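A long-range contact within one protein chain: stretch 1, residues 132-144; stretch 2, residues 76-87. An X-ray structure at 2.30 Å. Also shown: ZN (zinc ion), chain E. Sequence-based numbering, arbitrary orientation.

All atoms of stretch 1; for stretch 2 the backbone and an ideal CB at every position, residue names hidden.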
# COMPACT_ATOMS: atom_id res chain seq x y z
N ARG A 132 14.93 5.87 -9.31
CA ARG A 132 13.96 4.97 -9.94
C ARG A 132 12.54 5.19 -9.45
O ARG A 132 11.60 4.68 -10.08
CB ARG A 132 14.36 3.50 -9.72
CG ARG A 132 13.99 2.94 -8.37
CD ARG A 132 13.43 1.53 -8.47
NE ARG A 132 14.26 0.65 -9.29
CZ ARG A 132 13.91 -0.58 -9.67
NH1 ARG A 132 12.75 -1.09 -9.29
NH2 ARG A 132 14.73 -1.30 -10.42
N ASN A 133 12.33 5.94 -8.37
CA ASN A 133 10.99 6.27 -7.92
C ASN A 133 10.60 7.72 -8.22
O ASN A 133 9.55 8.17 -7.77
CB ASN A 133 10.85 5.97 -6.43
CG ASN A 133 10.78 4.48 -6.15
OD1 ASN A 133 9.72 3.87 -6.23
ND2 ASN A 133 11.93 3.88 -5.84
N GLY A 134 11.43 8.45 -8.95
CA GLY A 134 11.07 9.80 -9.33
C GLY A 134 11.31 10.86 -8.28
O GLY A 134 10.84 11.99 -8.45
N THR A 135 12.00 10.53 -7.19
CA THR A 135 12.39 11.52 -6.19
C THR A 135 13.68 12.20 -6.65
O THR A 135 14.72 11.55 -6.77
CB THR A 135 12.59 10.84 -4.84
OG1 THR A 135 11.34 10.32 -4.37
CG2 THR A 135 13.14 11.82 -3.82
N THR A 136 13.62 13.51 -6.89
CA THR A 136 14.81 14.21 -7.34
C THR A 136 15.40 15.12 -6.28
O THR A 136 16.56 15.52 -6.39
CB THR A 136 14.53 15.04 -8.60
OG1 THR A 136 13.47 15.97 -8.35
CG2 THR A 136 14.15 14.15 -9.78
N THR A 137 14.64 15.42 -5.23
CA THR A 137 15.12 16.21 -4.11
C THR A 137 14.64 15.57 -2.83
O THR A 137 13.45 15.24 -2.70
CB THR A 137 14.62 17.65 -4.21
OG1 THR A 137 15.42 18.36 -5.18
CG2 THR A 137 14.70 18.35 -2.86
N ALA A 138 15.55 15.40 -1.88
CA ALA A 138 15.21 14.79 -0.61
C ALA A 138 15.91 15.53 0.52
O ALA A 138 17.01 16.05 0.36
CB ALA A 138 15.58 13.30 -0.56
N LEU A 139 15.23 15.59 1.66
CA LEU A 139 15.83 16.02 2.92
C LEU A 139 16.15 14.74 3.69
O LEU A 139 15.24 13.99 4.06
CB LEU A 139 14.88 16.93 3.68
CG LEU A 139 15.18 17.22 5.15
CD1 LEU A 139 16.56 17.84 5.32
CD2 LEU A 139 14.10 18.12 5.74
N VAL A 140 17.43 14.47 3.89
CA VAL A 140 17.92 13.13 4.19
C VAL A 140 18.59 13.13 5.56
O VAL A 140 19.51 13.91 5.81
CB VAL A 140 18.92 12.63 3.13
CG1 VAL A 140 19.37 11.22 3.45
CG2 VAL A 140 18.31 12.71 1.73
N PHE A 141 18.12 12.25 6.44
CA PHE A 141 18.87 11.97 7.66
C PHE A 141 20.13 11.18 7.31
O PHE A 141 20.07 10.18 6.59
CB PHE A 141 18.02 11.18 8.65
CG PHE A 141 17.56 11.98 9.83
CD1 PHE A 141 16.68 13.03 9.66
CD2 PHE A 141 17.99 11.67 11.11
CE1 PHE A 141 16.25 13.77 10.74
CE2 PHE A 141 17.56 12.40 12.20
CZ PHE A 141 16.68 13.45 12.02
N GLY A 142 21.27 11.65 7.80
CA GLY A 142 22.51 10.92 7.62
C GLY A 142 22.84 9.95 8.74
O GLY A 142 21.96 9.30 9.31
N THR A 143 24.13 9.85 9.03
CA THR A 143 24.65 9.06 10.13
C THR A 143 25.07 9.97 11.27
O THR A 143 24.99 11.20 11.19
CB THR A 143 25.87 8.26 9.65
OG1 THR A 143 26.63 9.07 8.74
CG2 THR A 143 25.44 6.99 8.95
N VAL A 144 25.50 9.36 12.37
CA VAL A 144 26.25 10.13 13.35
C VAL A 144 27.70 10.27 12.89
O VAL A 144 28.37 11.26 13.21
CB VAL A 144 26.15 9.50 14.74
CG1 VAL A 144 26.47 10.52 15.81
CG2 VAL A 144 24.77 8.91 14.95
N UNK A 76 6.99 17.40 -12.51
CA UNK A 76 8.21 17.82 -11.81
C UNK A 76 8.67 16.72 -10.87
O UNK A 76 7.88 15.91 -10.38
CB UNK A 76 7.98 19.12 -11.04
N UNK A 77 9.98 16.68 -10.63
CA UNK A 77 10.54 15.66 -9.75
C UNK A 77 9.91 15.71 -8.37
O UNK A 77 9.59 16.78 -7.84
CB UNK A 77 12.06 15.83 -9.64
N UNK A 78 9.69 14.53 -7.80
CA UNK A 78 9.09 14.45 -6.47
C UNK A 78 10.07 14.90 -5.39
O UNK A 78 11.29 14.72 -5.50
CB UNK A 78 8.62 13.02 -6.19
N UNK A 79 9.50 15.44 -4.31
CA UNK A 79 10.24 16.03 -3.20
C UNK A 79 9.90 15.22 -1.94
O UNK A 79 8.76 15.26 -1.46
CB UNK A 79 9.90 17.51 -3.02
N UNK A 80 10.90 14.52 -1.41
CA UNK A 80 10.76 13.66 -0.24
C UNK A 80 11.34 14.39 0.97
O UNK A 80 12.57 14.53 1.09
CB UNK A 80 11.45 12.31 -0.46
N UNK A 81 10.48 14.82 1.89
CA UNK A 81 10.91 15.74 2.94
C UNK A 81 11.40 15.08 4.23
O UNK A 81 11.77 15.80 5.16
CB UNK A 81 9.75 16.68 3.28
N UNK A 82 11.44 13.75 4.31
CA UNK A 82 12.05 13.08 5.46
C UNK A 82 12.34 11.63 5.08
O UNK A 82 11.41 10.85 4.87
CB UNK A 82 11.14 13.15 6.69
N UNK A 83 13.62 11.28 5.02
CA UNK A 83 14.04 9.92 4.69
C UNK A 83 15.39 9.67 5.35
O UNK A 83 16.22 10.58 5.45
CB UNK A 83 14.12 9.71 3.18
N UNK A 84 15.58 8.45 5.84
CA UNK A 84 16.80 8.04 6.54
C UNK A 84 17.67 7.23 5.56
O UNK A 84 17.29 6.13 5.15
CB UNK A 84 16.47 7.22 7.79
N UNK A 85 18.83 7.79 5.18
CA UNK A 85 19.76 7.09 4.29
C UNK A 85 20.24 5.74 4.82
O UNK A 85 20.20 4.76 4.06
CB UNK A 85 20.98 7.98 4.03
N UNK A 86 20.74 5.61 6.07
CA UNK A 86 21.34 4.33 6.48
C UNK A 86 20.35 3.31 7.04
O UNK A 86 20.63 2.69 8.07
CB UNK A 86 22.42 4.59 7.53
N UNK A 87 19.20 3.14 6.39
CA UNK A 87 18.17 2.26 6.94
C UNK A 87 17.43 1.45 5.89
O UNK A 87 16.40 0.84 6.21
CB UNK A 87 17.16 3.09 7.74
ZN ZN E . 12.49 9.46 10.67

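Position 76 has phi/psi of -65/152 and a CB pointing away, with no atom of stretch 1 within 5.5 Å. Contact imposes no choice, though this phi admits proline; the residue is Pro76.

At position 77 the ideal CB points toward stretch 1 and lies 1.9 Å from Thr136 OG1, a clash for any side chain on this backbone. Only glycine fits, and Gly77 lets its CA approach Thr136 OG1 to 3.3 Å.

Position 78 opens the parallel pairing. Its CB lies on the same sheet face as the side chain of Thr135, 3.3 Å from Gly134 O, and the side-chain-free Gly134 leaves room beside it. A flat or apolar group would suit. Phe78 (chi1 m) sets its ring edge against Asn133 O, with Phe78 CD2 3.6 Å from Asn133 O. The backbone anchors it: Phe78 N donates to Gly134 O (2.9 Å), while Phe78 O accepts from Thr136 N (3.0 Å) and, weakly, from Thr137 N (3.4 Å), the forked pattern accompanying a beta bulge.

At position 79 the CB shares the opposite face with Thr137 and stands 4.2 Å from Thr137 O. Valine, isoleucine or threonine would suit the extended backbone. Val79 (chi1 t) meets its neighbour loosely, Val79 CG1 to Thr137 CG2 being 4.2 Å.

Position 80 returns to the face of Thr135 and Ala138; its CB is 3.8 Å from Thr135 CG2 and 4.2 Å from Ala138 CB. These methyl groups offer no charge partner, so small or medium apolar residues look natural. The residue is Asp80, whose carboxylate is hydrogen-bonded elsewhere in the structure. Its backbone continues the ladder, Asp80 N to Thr137 O and Leu139 N to Asp80 O, both 2.9 Å.

Position 81 points away, its CB 5.2 Å from Leu139 CB, leaving the choice open; Thr81 receives Leu139 CD2 at its own backbone Thr81 O, 3.3 Å away.

Position 82 also starts away, but the visible zinc lies within reach of a long coordinating side chain, favouring histidine. His82 NE2 binds ZN at 2.0 Å, and the ring directs its edge toward the face of Phe141, planes at 76°.

At position 83 the CB shares the face of Ala138 and Val140, an apolar setting suited to valine, isoleucine or leucine. Ile83 CG2 lies 3.9 Å from Val140 CG2 and 4.0 Å from Ala138 CB; Ile83 O accepts from Phe141 N at 2.7 Å.

The ideal CB at position 84 lies on the Phe141 face, 4.3 Å from Phe141 CB, again within reach of zinc. Histidine fits both features: His84 NE2 binds ZN at 1.9 Å, and His84 CE1 sits over one face of the Phe141 ring.

Position 85 points toward stretch 1, its CB 3.7 Å from Val140 CG1. Several apolar or aromatic groups would suit; Tyr85 CB packs 3.6 Å from Val140 CG1, while Tyr85 N donates to Phe141 O (3.0 Å).

The ideal CB at position 86 points toward stretch 1, 4.1 Å from Thr143 CG2, favouring a compact apolar group. Pro86 CG reaches Gly142 O at 3.6 Å.

The ideal CB at position 87 has nothing of stretch 1 within 5.5 Å, so the choice is open; Gln87 makes no contact with stretch 1, and its NE2 is hydrogen-bonded elsewhere in the structure.

Stretch 2 (76-87) PGFVDTHIHYPQ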
# COMPACT_ATOMS: atom_id res chain seq x y z
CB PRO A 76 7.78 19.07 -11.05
CG PRO A 76 6.52 19.52 -11.71
CD PRO A 76 5.85 18.28 -12.20
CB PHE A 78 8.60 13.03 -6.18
CG PHE A 78 7.57 12.55 -7.17
CD1 PHE A 78 6.50 13.35 -7.53
CD2 PHE A 78 7.69 11.30 -7.76
CE1 PHE A 78 5.57 12.92 -8.44
CE2 PHE A 78 6.76 10.86 -8.68
CZ PHE A 78 5.69 11.68 -9.02
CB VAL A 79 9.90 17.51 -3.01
CG1 VAL A 79 10.68 18.08 -1.84
CG2 VAL A 79 10.17 18.29 -4.30
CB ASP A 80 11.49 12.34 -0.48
CG ASP A 80 11.10 11.25 0.51
OD1 ASP A 80 10.69 11.58 1.65
OD2 ASP A 80 11.21 10.07 0.14
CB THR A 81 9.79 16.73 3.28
OG1 THR A 81 8.64 16.02 3.76
CG2 THR A 81 9.41 17.56 2.05
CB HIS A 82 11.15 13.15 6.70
CG HIS A 82 11.73 12.46 7.90
ND1 HIS A 82 12.80 12.95 8.61
CD2 HIS A 82 11.38 11.30 8.51
CE1 HIS A 82 13.08 12.14 9.61
NE2 HIS A 82 12.23 11.12 9.57
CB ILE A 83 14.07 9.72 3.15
CG1 ILE A 83 14.46 8.28 2.80
CG2 ILE A 83 14.98 10.74 2.47
CD1 ILE A 83 14.29 7.94 1.33
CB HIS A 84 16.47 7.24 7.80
CG HIS A 84 15.72 8.00 8.87
ND1 HIS A 84 16.32 8.44 10.03
CD2 HIS A 84 14.41 8.32 8.98
CE1 HIS A 84 15.42 9.03 10.79
NE2 HIS A 84 14.26 8.98 10.18
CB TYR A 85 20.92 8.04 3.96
CG TYR A 85 22.31 7.42 3.83
CD1 TYR A 85 22.60 6.49 2.84
CD2 TYR A 85 23.34 7.81 4.69
CE1 TYR A 85 23.87 5.94 2.72
CE2 TYR A 85 24.61 7.27 4.58
CZ TYR A 85 24.87 6.34 3.59
OH TYR A 85 26.14 5.80 3.48
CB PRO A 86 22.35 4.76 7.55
CG PRO A 86 21.67 5.90 8.22
CD PRO A 86 20.88 6.63 7.13
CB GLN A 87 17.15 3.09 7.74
CG GLN A 87 17.68 3.62 9.06
CD GLN A 87 16.63 4.41 9.82
OE1 GLN A 87 15.46 4.43 9.43
NE2 GLN A 87 17.04 5.06 10.90
O HOH W 1 18.97 8.07 10.25
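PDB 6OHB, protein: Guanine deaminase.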